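Local atomic coordinates of quercetin 2,3-dioxygenase (Escherichia coli, PDB entry 1TQ5), a protein that cleaves the flavonol quercetin with molecular oxygen in vitro, releasing carbon monoxide, and binds one divalent metal ion as cofactor; its physiological role is unknown. Residues 42-48 against 112-118; 94-99 against 125-129; 187-193 against 216-222. One frame throughout, in Å; residues are numbered along the deposited sequence.

In the fold
Going from the N terminus, the first segment of these contacts lies on strand 40-48; interaction 1 pairs 42-48 with 112-118, closing a long loop that contains the metal-binding histidines His57, His59 and His101 and, probably, the ligand Glu103. Before that loop returns, the chain passes 94-99, which waits for 125-129; interaction 2 therefore crosses interaction 1, although their nearest atoms stay about 9 Å apart. Interaction 1 lies mid-sheet in the N-terminal cupin; interaction 2 joins loops beside edge strand 129-133, with only Ser94-Arg129 paired as strands. Interaction 3 follows in series, joining 187-193 to 216-222 within the C-terminal cupin, and touches interaction 1 where Tyr115 reaches Val187, at the meeting of the two domains.

Interaction 1 (42-48 against 112-118); sequences VINDDVI and LHLYQIW
Asp45 and His113 make the one side-chain hydrogen bond between 42-48 and 112-118: NE2 of His113 gives its proton to OD1 of Asp45 at 2.8 Å, on the syn side of the carboxylate, with ring and carboxylate planes only 19° apart. With CG of His113 anti to the backbone N (chi1 -174°), the imidazole swings toward the neighbouring strand, its edge to Asp45, and CG2 of Val47 sits over one ring face, 4.0 Å from the centroid. With an alanine here instead of His113, OD1 of Asp45 is likely to lose this donor and Val47 the ring it packs on. OD2 of Asp45 forms a salt bridge with Arg10.

The backbones run antiparallel in unbroken register from Val42-Trp118 to Ile48-Leu112. Hydrogen-bonded pairs alternate with non-hydrogen-bonded ones, and Gln116 N to Asn44 O measures 2.8 Å. These are central strands of the N-terminal cupin sheet; strands 18-22 and 63-70 continue it on either side.

Apolar contacts divide between the two faces. Beside Tyr115, CD1 of Ile117 presses on CG1 of Ile43 at 3.4 Å, tighter than usual, and CG2 of Ile43 meets CD2 of Tyr115 at 3.8 Å. On the other face CG2 of Val42 lies over one face of the Trp118 indole, toward its rim, 3.4 Å above the plane; that ring also meets metal-binding His59, their planes roughly perpendicular.

Interaction 2 (94-99 against 125-129); sequences SAGTGI and GITPR
Ser94 and Arg129 pair as antiparallel strand residues, Ser94 N to Arg129 O at 3.0 Å and a weak bond in return, after which 94-99 folds through a type II' turn, Ala95 to Gly98, and Thr97 N bonds Ile126 O weakly. Ser94 and Arg129 also meet through their side chains. NE of Arg129 points almost straight (175°) at OG of Ser94, 2.7 Å away and within the guanidinium plane. CG of Arg129 stands between its own N and carbonyl carbon (chi1 60°), and the bend at chi2 turns the edge of the guanidinium toward OG of Ser94. Glu63 bonds OG of Ser94 and bridges to NH2 of Arg129, which also bonds the carbonyl O of Lys155; NH1 forms a salt bridge with Glu131.

CD1 of Ile126 pushes against CB of Ser94 at 3.5 Å, a tight fit, while its CG1 lies against CA of Gly96. A side chain on Gly96 would hit Ile126 O, 3.3 Å from CA of Gly96. Pro128 brings CG to within 3.5 Å of Gly98 O. Here edge strand 129-133 joins the N-terminal cupin sheet beside 90-94, and the turn leads into strand 99-104 with metal ligand His101.

Interaction 3 (187-193 against 216-222); sequences VVKGNVT and HADSDSE
Asn191 and Ser219 meet side chain to side chain: ND2 donates to OG of Ser219 at 3.1 Å, the hydroxyl lying close to the amide plane. That OG stands between its own N and carbonyl carbon (chi1 58°), where ND2 and the backbone N of Asn191 both come near. The backbone N makes weak bonds to the hydroxyls of Ser219 and Ser221, whereas Asn191 O takes a firmer one from Asp218 N at 2.8 Å. OG of Ser221 donates to Ser219 O at 2.7 Å from above the carbonyl plane, fixing its rotation; a CB on Gly190 would collide with that hydroxyl.

At one end Thr193 N bonds His216 O at 2.8 Å, and a water links OG1 of Thr193 to OD1 of Asp218. At the other Val188 N bonds Glu222 O at 2.9 Å, joined weakly by Lys189 N. The Glu222 side chain runs alongside Val188, and Tyr67 of the N-terminal domain holds its OE2.

Val188 and Lys189 facing Glu222 form a classic beta bulge. Separately, the register shifts by two between Lys189-Glu222 and Val192-Ala217, loops lying between. The corner at Val188 is one where strands of the jelly-roll cupin barrel pass between sheets.

Interaction 1 (42-48 against 112-118)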
loop_
_atom_site.group_PDB
_atom_site.type_symbol
_atom_site.label_atom_id
_atom_site.label_comp_id
_atom_site.label_asym_id
_atom_site.label_seq_id
_atom_site.Cartn_x
_atom_site.Cartn_y
_atom_site.Cartn_z
ATOM N N VAL A 42 -7.523 0.178 -3.189
ATOM C CA VAL A 42 -6.704 1.084 -3.988
ATOM C C VAL A 42 -5.196 0.991 -3.719
ATOM O O VAL A 42 -4.761 0.843 -2.576
ATOM C CB VAL A 42 -7.127 2.554 -3.729
ATOM C CG1 VAL A 42 -6.324 3.502 -4.599
ATOM C CG2 VAL A 42 -8.621 2.730 -3.982
ATOM N N ILE A 43 -4.415 1.052 -4.796
ATOM C CA ILE A 43 -2.956 1.081 -4.722
ATOM C C ILE A 43 -2.539 2.032 -5.824
ATOM O O ILE A 43 -2.517 1.674 -7.011
ATOM C CB ILE A 43 -2.261 -0.280 -4.988
ATOM C CG1 ILE A 43 -2.363 -1.190 -3.768
ATOM C CG2 ILE A 43 -0.766 -0.047 -5.255
ATOM C CD1 ILE A 43 -3.744 -1.633 -3.460
ATOM N N ASN A 44 -2.245 3.263 -5.434
ATOM C CA ASN A 44 -1.821 4.255 -6.386
ATOM C C ASN A 44 -0.348 4.559 -6.167
ATOM O O ASN A 44 0.094 4.820 -5.048
ATOM C CB ASN A 44 -2.655 5.531 -6.253
ATOM C CG ASN A 44 -4.079 5.350 -6.747
ATOM O OD1 ASN A 44 -4.361 4.442 -7.531
ATOM N ND2 ASN A 44 -4.980 6.224 -6.304
ATOM N N ASP A 45 0.400 4.481 -7.257
ATOM C CA ASP A 45 1.833 4.741 -7.272
ATOM C C ASP A 45 1.925 6.186 -7.754
ATOM O O ASP A 45 1.869 6.437 -8.957
ATOM C CB ASP A 45 2.484 3.794 -8.282
ATOM C CG ASP A 45 3.996 3.856 -8.266
ATOM O OD1 ASP A 45 4.552 4.958 -8.060
ATOM O OD2 ASP A 45 4.625 2.794 -8.486
ATOM N N ASP A 46 2.056 7.128 -6.822
ATOM C CA ASP A 46 2.095 8.552 -7.174
ATOM C C ASP A 46 3.440 9.258 -7.094
ATOM O O ASP A 46 4.225 9.051 -6.171
ATOM C CB ASP A 46 1.118 9.360 -6.305
ATOM C CG ASP A 46 -0.293 8.806 -6.322
ATOM O OD1 ASP A 46 -0.702 8.247 -7.357
ATOM O OD2 ASP A 46 -0.999 8.951 -5.298
ATOM N N VAL A 47 3.678 10.125 -8.068
ATOM C CA VAL A 47 4.892 10.926 -8.118
ATOM C C VAL A 47 4.406 12.364 -8.220
ATOM O O VAL A 47 3.727 12.739 -9.187
ATOM C CB VAL A 47 5.751 10.567 -9.334
ATOM C CG1 VAL A 47 6.840 11.599 -9.521
ATOM C CG2 VAL A 47 6.360 9.189 -9.135
ATOM N N ILE A 48 4.753 13.158 -7.212
ATOM C CA ILE A 48 4.328 14.545 -7.125
ATOM C C ILE A 48 5.463 15.558 -7.240
ATOM O O ILE A 48 6.499 15.426 -6.599
ATOM C CB ILE A 48 3.585 14.781 -5.790
ATOM C CG1 ILE A 48 2.363 13.860 -5.720
ATOM C CG2 ILE A 48 3.174 16.252 -5.655
ATOM C CD1 ILE A 48 1.599 13.952 -4.412
ATOM N N LEU A 112 8.320 14.024 -4.971
ATOM C CA LEU A 112 7.801 13.108 -3.969
ATOM C C LEU A 112 7.274 11.852 -4.656
ATOM O O LEU A 112 6.543 11.932 -5.637
ATOM C CB LEU A 112 6.681 13.780 -3.170
ATOM C CG LEU A 112 5.761 12.907 -2.306
ATOM C CD1 LEU A 112 6.536 12.241 -1.184
ATOM C CD2 LEU A 112 4.648 13.786 -1.736
ATOM N N HIS A 113 7.665 10.694 -4.144
ATOM C CA HIS A 113 7.211 9.426 -4.698
ATOM C C HIS A 113 6.595 8.609 -3.571
ATOM O O HIS A 113 7.265 8.296 -2.582
ATOM C CB HIS A 113 8.384 8.669 -5.316
ATOM C CG HIS A 113 7.986 7.417 -6.025
ATOM N ND1 HIS A 113 8.907 6.541 -6.555
ATOM C CD2 HIS A 113 6.767 6.892 -6.296
ATOM C CE1 HIS A 113 8.273 5.531 -7.123
ATOM N NE2 HIS A 113 6.974 5.720 -6.980
ATOM N N LEU A 114 5.318 8.268 -3.708
ATOM C CA LEU A 114 4.651 7.499 -2.670
ATOM C C LEU A 114 3.578 6.539 -3.162
ATOM O O LEU A 114 3.118 6.618 -4.303
ATOM C CB LEU A 114 4.024 8.448 -1.645
ATOM C CG LEU A 114 2.955 9.429 -2.147
ATOM C CD1 LEU A 114 1.713 8.677 -2.575
ATOM C CD2 LEU A 114 2.605 10.408 -1.047
ATOM N N TYR A 115 3.206 5.618 -2.280
ATOM C CA TYR A 115 2.138 4.671 -2.547
ATOM C C TYR A 115 0.968 5.144 -1.695
ATOM O O TYR A 115 1.140 5.443 -0.518
ATOM C CB TYR A 115 2.507 3.252 -2.105
ATOM C CG TYR A 115 3.141 2.390 -3.173
ATOM C CD1 TYR A 115 4.500 2.081 -3.131
ATOM C CD2 TYR A 115 2.377 1.861 -4.214
ATOM C CE1 TYR A 115 5.083 1.260 -4.099
ATOM C CE2 TYR A 115 2.950 1.041 -5.188
ATOM C CZ TYR A 115 4.306 0.743 -5.122
ATOM O OH TYR A 115 4.880 -0.076 -6.072
ATOM N N GLN A 116 -0.210 5.236 -2.296
ATOM C CA GLN A 116 -1.415 5.630 -1.568
ATOM C C GLN A 116 -2.308 4.396 -1.569
ATOM O O GLN A 116 -2.854 4.020 -2.602
ATOM C CB GLN A 116 -2.121 6.795 -2.263
ATOM C CG GLN A 116 -1.573 8.157 -1.885
ATOM C CD GLN A 116 -1.848 8.516 -0.436
ATOM O OE1 GLN A 116 -2.998 8.710 -0.035
ATOM N NE2 GLN A 116 -0.793 8.604 0.357
ATOM N N ILE A 117 -2.442 3.775 -0.403
ATOM C CA ILE A 117 -3.223 2.550 -0.243
ATOM C C ILE A 117 -4.554 2.760 0.487
ATOM O O ILE A 117 -4.592 3.403 1.532
ATOM C CB ILE A 117 -2.406 1.511 0.555
ATOM C CG1 ILE A 117 -1.000 1.375 -0.049
ATOM C CG2 ILE A 117 -3.133 0.179 0.581
ATOM C CD1 ILE A 117 -0.986 0.960 -1.497
ATOM N N TRP A 118 -5.637 2.205 -0.056
ATOM C CA TRP A 118 -6.956 2.317 0.573
ATOM C C TRP A 118 -7.447 0.940 0.991
ATOM O O TRP A 118 -7.482 0.008 0.184
ATOM C CB TRP A 118 -7.987 2.925 -0.380
ATOM C CG TRP A 118 -7.803 4.384 -0.692
ATOM C CD1 TRP A 118 -6.639 5.102 -0.641
ATOM C CD2 TRP A 118 -8.799 5.275 -1.207
ATOM N NE1 TRP A 118 -6.849 6.380 -1.099
ATOM C CE2 TRP A 118 -8.166 6.513 -1.453
ATOM C CE3 TRP A 118 -10.164 5.144 -1.491
ATOM C CZ2 TRP A 118 -8.853 7.617 -1.972
ATOM C CZ3 TRP A 118 -10.848 6.240 -2.008
ATOM C CH2 TRP A 118 -10.189 7.461 -2.243
#

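Interaction 2 (94-99 against 125-129)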
loop_
_atom_site.group_PDB
_atom_site.type_symbol
_atom_site.label_atom_id
_atom_site.label_comp_id
_atom_site.label_asym_id
_atom_site.label_seq_id
_atom_site.Cartn_x
_atom_site.Cartn_y
_atom_site.Cartn_z
ATOM N N SER A 94 -7.920 6.938 9.376
ATOM C CA SER A 94 -9.229 6.311 9.276
ATOM C C SER A 94 -10.228 7.433 9.037
ATOM O O SER A 94 -10.401 8.301 9.891
ATOM C CB SER A 94 -9.584 5.583 10.577
ATOM O OG SER A 94 -8.731 4.476 10.805
ATOM N N ALA A 95 -10.874 7.433 7.873
ATOM C CA ALA A 95 -11.848 8.473 7.562
ATOM C C ALA A 95 -13.027 8.393 8.532
ATOM O O ALA A 95 -13.644 9.406 8.863
ATOM C CB ALA A 95 -12.339 8.330 6.123
ATOM N N GLY A 96 -13.327 7.183 8.988
ATOM C CA GLY A 96 -14.423 6.993 9.920
ATOM C C GLY A 96 -15.717 7.648 9.475
ATOM O O GLY A 96 -16.139 7.493 8.329
ATOM N N THR A 97 -16.343 8.388 10.384
ATOM C CA THR A 97 -17.606 9.058 10.093
ATOM C C THR A 97 -17.477 10.180 9.064
ATOM O O THR A 97 -18.461 10.571 8.435
ATOM C CB THR A 97 -18.233 9.630 11.385
ATOM O OG1 THR A 97 -17.260 10.413 12.088
ATOM C CG2 THR A 97 -18.716 8.501 12.285
ATOM N N GLY A 98 -16.265 10.694 8.892
ATOM C CA GLY A 98 -16.047 11.764 7.935
ATOM C C GLY A 98 -14.794 12.549 8.262
ATOM O O GLY A 98 -14.452 12.710 9.435
ATOM N N ILE A 99 -14.107 13.045 7.238
ATOM C CA ILE A 99 -12.881 13.800 7.466
ATOM C C ILE A 99 -12.365 14.414 6.164
ATOM O O ILE A 99 -12.663 13.931 5.072
ATOM C CB ILE A 99 -11.794 12.868 8.087
ATOM C CG1 ILE A 99 -10.999 13.609 9.166
ATOM C CG2 ILE A 99 -10.881 12.314 6.995
ATOM C CD1 ILE A 99 -10.152 14.745 8.668
ATOM N N GLY A 125 -18.462 3.750 10.090
ATOM C CA GLY A 125 -18.861 4.787 11.023
ATOM C C GLY A 125 -18.019 4.871 12.282
ATOM O O GLY A 125 -18.518 5.265 13.336
ATOM N N ILE A 126 -16.746 4.502 12.183
ATOM C CA ILE A 126 -15.860 4.559 13.340
ATOM C C ILE A 126 -15.447 6.004 13.581
ATOM O O ILE A 126 -15.855 6.906 12.852
ATOM C CB ILE A 126 -14.577 3.737 13.129
ATOM C CG1 ILE A 126 -13.645 4.472 12.162
ATOM C CG2 ILE A 126 -14.924 2.362 12.587
ATOM C CD1 ILE A 126 -12.174 4.324 12.497
ATOM N N THR A 127 -14.619 6.216 14.596
ATOM C CA THR A 127 -14.151 7.551 14.932
ATOM C C THR A 127 -12.836 7.889 14.222
ATOM O O THR A 127 -11.876 7.120 14.269
ATOM C CB THR A 127 -13.962 7.692 16.454
ATOM O OG1 THR A 127 -13.333 8.946 16.747
ATOM C CG2 THR A 127 -13.113 6.552 16.987
ATOM N N PRO A 128 -12.783 9.051 13.555
ATOM C CA PRO A 128 -11.600 9.517 12.825
ATOM C C PRO A 128 -10.326 9.467 13.659
ATOM O O PRO A 128 -10.312 9.900 14.809
ATOM C CB PRO A 128 -11.978 10.944 12.444
ATOM C CG PRO A 128 -13.463 10.850 12.251
ATOM C CD PRO A 128 -13.883 10.027 13.444
ATOM N N ARG A 129 -9.253 8.944 13.074
ATOM C CA ARG A 129 -7.979 8.847 13.776
ATOM C C ARG A 129 -6.809 8.963 12.811
ATOM O O ARG A 129 -6.918 8.610 11.635
ATOM C CB ARG A 129 -7.888 7.520 14.523
ATOM C CG ARG A 129 -7.991 6.316 13.613
ATOM C CD ARG A 129 -6.726 5.481 13.636
ATOM N NE ARG A 129 -6.762 4.466 12.588
ATOM C CZ ARG A 129 -5.889 3.473 12.467
ATOM N NH1 ARG A 129 -4.892 3.347 13.335
ATOM N NH2 ARG A 129 -6.020 2.605 11.473
#

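Interaction 3 (187-193 against 216-222)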
loop_
_atom_site.group_PDB
_atom_site.type_symbol
_atom_site.label_atom_id
_atom_site.label_comp_id
_atom_site.label_asym_id
_atom_site.label_seq_id
_atom_site.Cartn_x
_atom_site.Cartn_y
_atom_site.Cartn_z
ATOM N N VAL A 187 5.570 -5.466 -5.346
ATOM C CA VAL A 187 7.018 -5.339 -5.326
ATOM C C VAL A 187 7.379 -3.851 -5.357
ATOM O O VAL A 187 7.179 -3.172 -6.367
ATOM C CB VAL A 187 7.671 -6.041 -6.533
ATOM C CG1 VAL A 187 9.199 -5.984 -6.399
ATOM C CG2 VAL A 187 7.208 -7.498 -6.617
ATOM N N VAL A 188 7.887 -3.341 -4.240
ATOM C CA VAL A 188 8.286 -1.944 -4.178
ATOM C C VAL A 188 9.522 -1.769 -5.056
ATOM O O VAL A 188 9.641 -0.794 -5.804
ATOM C CB VAL A 188 8.605 -1.526 -2.733
ATOM C CG1 VAL A 188 9.082 -0.077 -2.697
ATOM C CG2 VAL A 188 7.370 -1.705 -1.868
ATOM N N LYS A 189 10.438 -2.728 -4.981
ATOM C CA LYS A 189 11.644 -2.666 -5.795
ATOM C C LYS A 189 12.378 -3.997 -5.801
ATOM O O LYS A 189 12.290 -4.768 -4.854
ATOM C CB LYS A 189 12.580 -1.565 -5.290
ATOM C CG LYS A 189 13.205 -1.828 -3.924
ATOM C CD LYS A 189 14.255 -0.764 -3.597
ATOM C CE LYS A 189 15.366 -0.746 -4.647
ATOM N NZ LYS A 189 16.370 0.332 -4.421
ATOM N N GLY A 190 13.099 -4.265 -6.883
ATOM C CA GLY A 190 13.845 -5.502 -6.976
ATOM C C GLY A 190 13.210 -6.510 -7.910
ATOM O O GLY A 190 12.279 -6.192 -8.646
ATOM N N ASN A 191 13.722 -7.732 -7.874
ATOM C CA ASN A 191 13.229 -8.807 -8.724
ATOM C C ASN A 191 13.034 -10.034 -7.855
ATOM O O ASN A 191 13.987 -10.521 -7.242
ATOM C CB ASN A 191 14.246 -9.122 -9.826
ATOM C CG ASN A 191 14.483 -7.949 -10.757
ATOM O OD1 ASN A 191 13.693 -7.691 -11.667
ATOM N ND2 ASN A 191 15.572 -7.224 -10.528
ATOM N N VAL A 192 11.804 -10.531 -7.794
ATOM C CA VAL A 192 11.526 -11.706 -6.989
ATOM C C VAL A 192 10.755 -12.757 -7.775
ATOM O O VAL A 192 10.252 -12.499 -8.873
ATOM C CB VAL A 192 10.719 -11.344 -5.715
ATOM C CG1 VAL A 192 11.412 -10.212 -4.964
ATOM C CG2 VAL A 192 9.287 -10.950 -6.082
ATOM N N THR A 193 10.698 -13.956 -7.209
ATOM C CA THR A 193 9.968 -15.071 -7.800
ATOM C C THR A 193 9.056 -15.530 -6.676
ATOM O O THR A 193 9.521 -15.819 -5.580
ATOM C CB THR A 193 10.918 -16.229 -8.219
ATOM O OG1 THR A 193 11.670 -15.839 -9.372
ATOM C CG2 THR A 193 10.132 -17.477 -8.553
ATOM N N HIS A 216 11.449 -15.938 -3.374
ATOM C CA HIS A 216 12.880 -16.023 -3.631
ATOM C C HIS A 216 13.307 -14.703 -4.266
ATOM O O HIS A 216 12.693 -14.246 -5.230
ATOM C CB HIS A 216 13.192 -17.191 -4.575
ATOM C CG HIS A 216 14.634 -17.282 -4.960
ATOM N ND1 HIS A 216 15.194 -16.490 -5.941
ATOM C CD2 HIS A 216 15.645 -18.037 -4.462
ATOM C CE1 HIS A 216 16.486 -16.752 -6.031
ATOM N NE2 HIS A 216 16.784 -17.687 -5.144
ATOM N N ALA A 217 14.350 -14.083 -3.722
ATOM C CA ALA A 217 14.828 -12.808 -4.254
ATOM C C ALA A 217 15.957 -13.001 -5.264
ATOM O O ALA A 217 17.024 -13.516 -4.928
ATOM C CB ALA A 217 15.293 -11.911 -3.115
ATOM N N ASP A 218 15.718 -12.576 -6.503
ATOM C CA ASP A 218 16.709 -12.705 -7.563
ATOM C C ASP A 218 17.738 -11.577 -7.461
ATOM O O ASP A 218 18.813 -11.635 -8.063
ATOM C CB ASP A 218 16.014 -12.686 -8.929
ATOM C CG ASP A 218 14.864 -13.684 -9.010
ATOM O OD1 ASP A 218 15.087 -14.884 -8.738
ATOM O OD2 ASP A 218 13.734 -13.267 -9.347
ATOM N N SER A 219 17.381 -10.550 -6.696
ATOM C CA SER A 219 18.241 -9.401 -6.440
ATOM C C SER A 219 17.714 -8.804 -5.141
ATOM O O SER A 219 16.631 -9.179 -4.696
ATOM C CB SER A 219 18.148 -8.380 -7.580
ATOM O OG SER A 219 16.819 -7.929 -7.778
ATOM N N ASP A 220 18.470 -7.909 -4.510
ATOM C CA ASP A 220 17.997 -7.298 -3.271
ATOM C C ASP A 220 16.629 -6.719 -3.594
ATOM O O ASP A 220 16.477 -5.990 -4.570
ATOM C CB ASP A 220 18.932 -6.177 -2.810
ATOM C CG ASP A 220 20.353 -6.653 -2.592
ATOM O OD1 ASP A 220 20.536 -7.684 -1.909
ATOM O OD2 ASP A 220 21.287 -5.991 -3.096
ATOM N N SER A 221 15.634 -7.037 -2.780
ATOM C CA SER A 221 14.295 -6.547 -3.051
ATOM C C SER A 221 13.538 -6.156 -1.798
ATOM O O SER A 221 14.021 -6.318 -0.676
ATOM C CB SER A 221 13.494 -7.630 -3.782
ATOM O OG SER A 221 14.198 -8.123 -4.908
ATOM N N GLU A 222 12.336 -5.632 -2.013
ATOM C CA GLU A 222 11.444 -5.262 -0.926
ATOM C C GLU A 222 10.031 -5.387 -1.465
ATOM O O GLU A 222 9.726 -4.883 -2.546
ATOM C CB GLU A 222 11.691 -3.830 -0.453
ATOM C CG GLU A 222 10.747 -3.408 0.673
ATOM C CD GLU A 222 11.038 -2.014 1.197
ATOM O OE1 GLU A 222 12.182 -1.777 1.646
ATOM O OE2 GLU A 222 10.125 -1.156 1.162
HETATM O O HOH W 1 14.024 -17.224 -10.006
#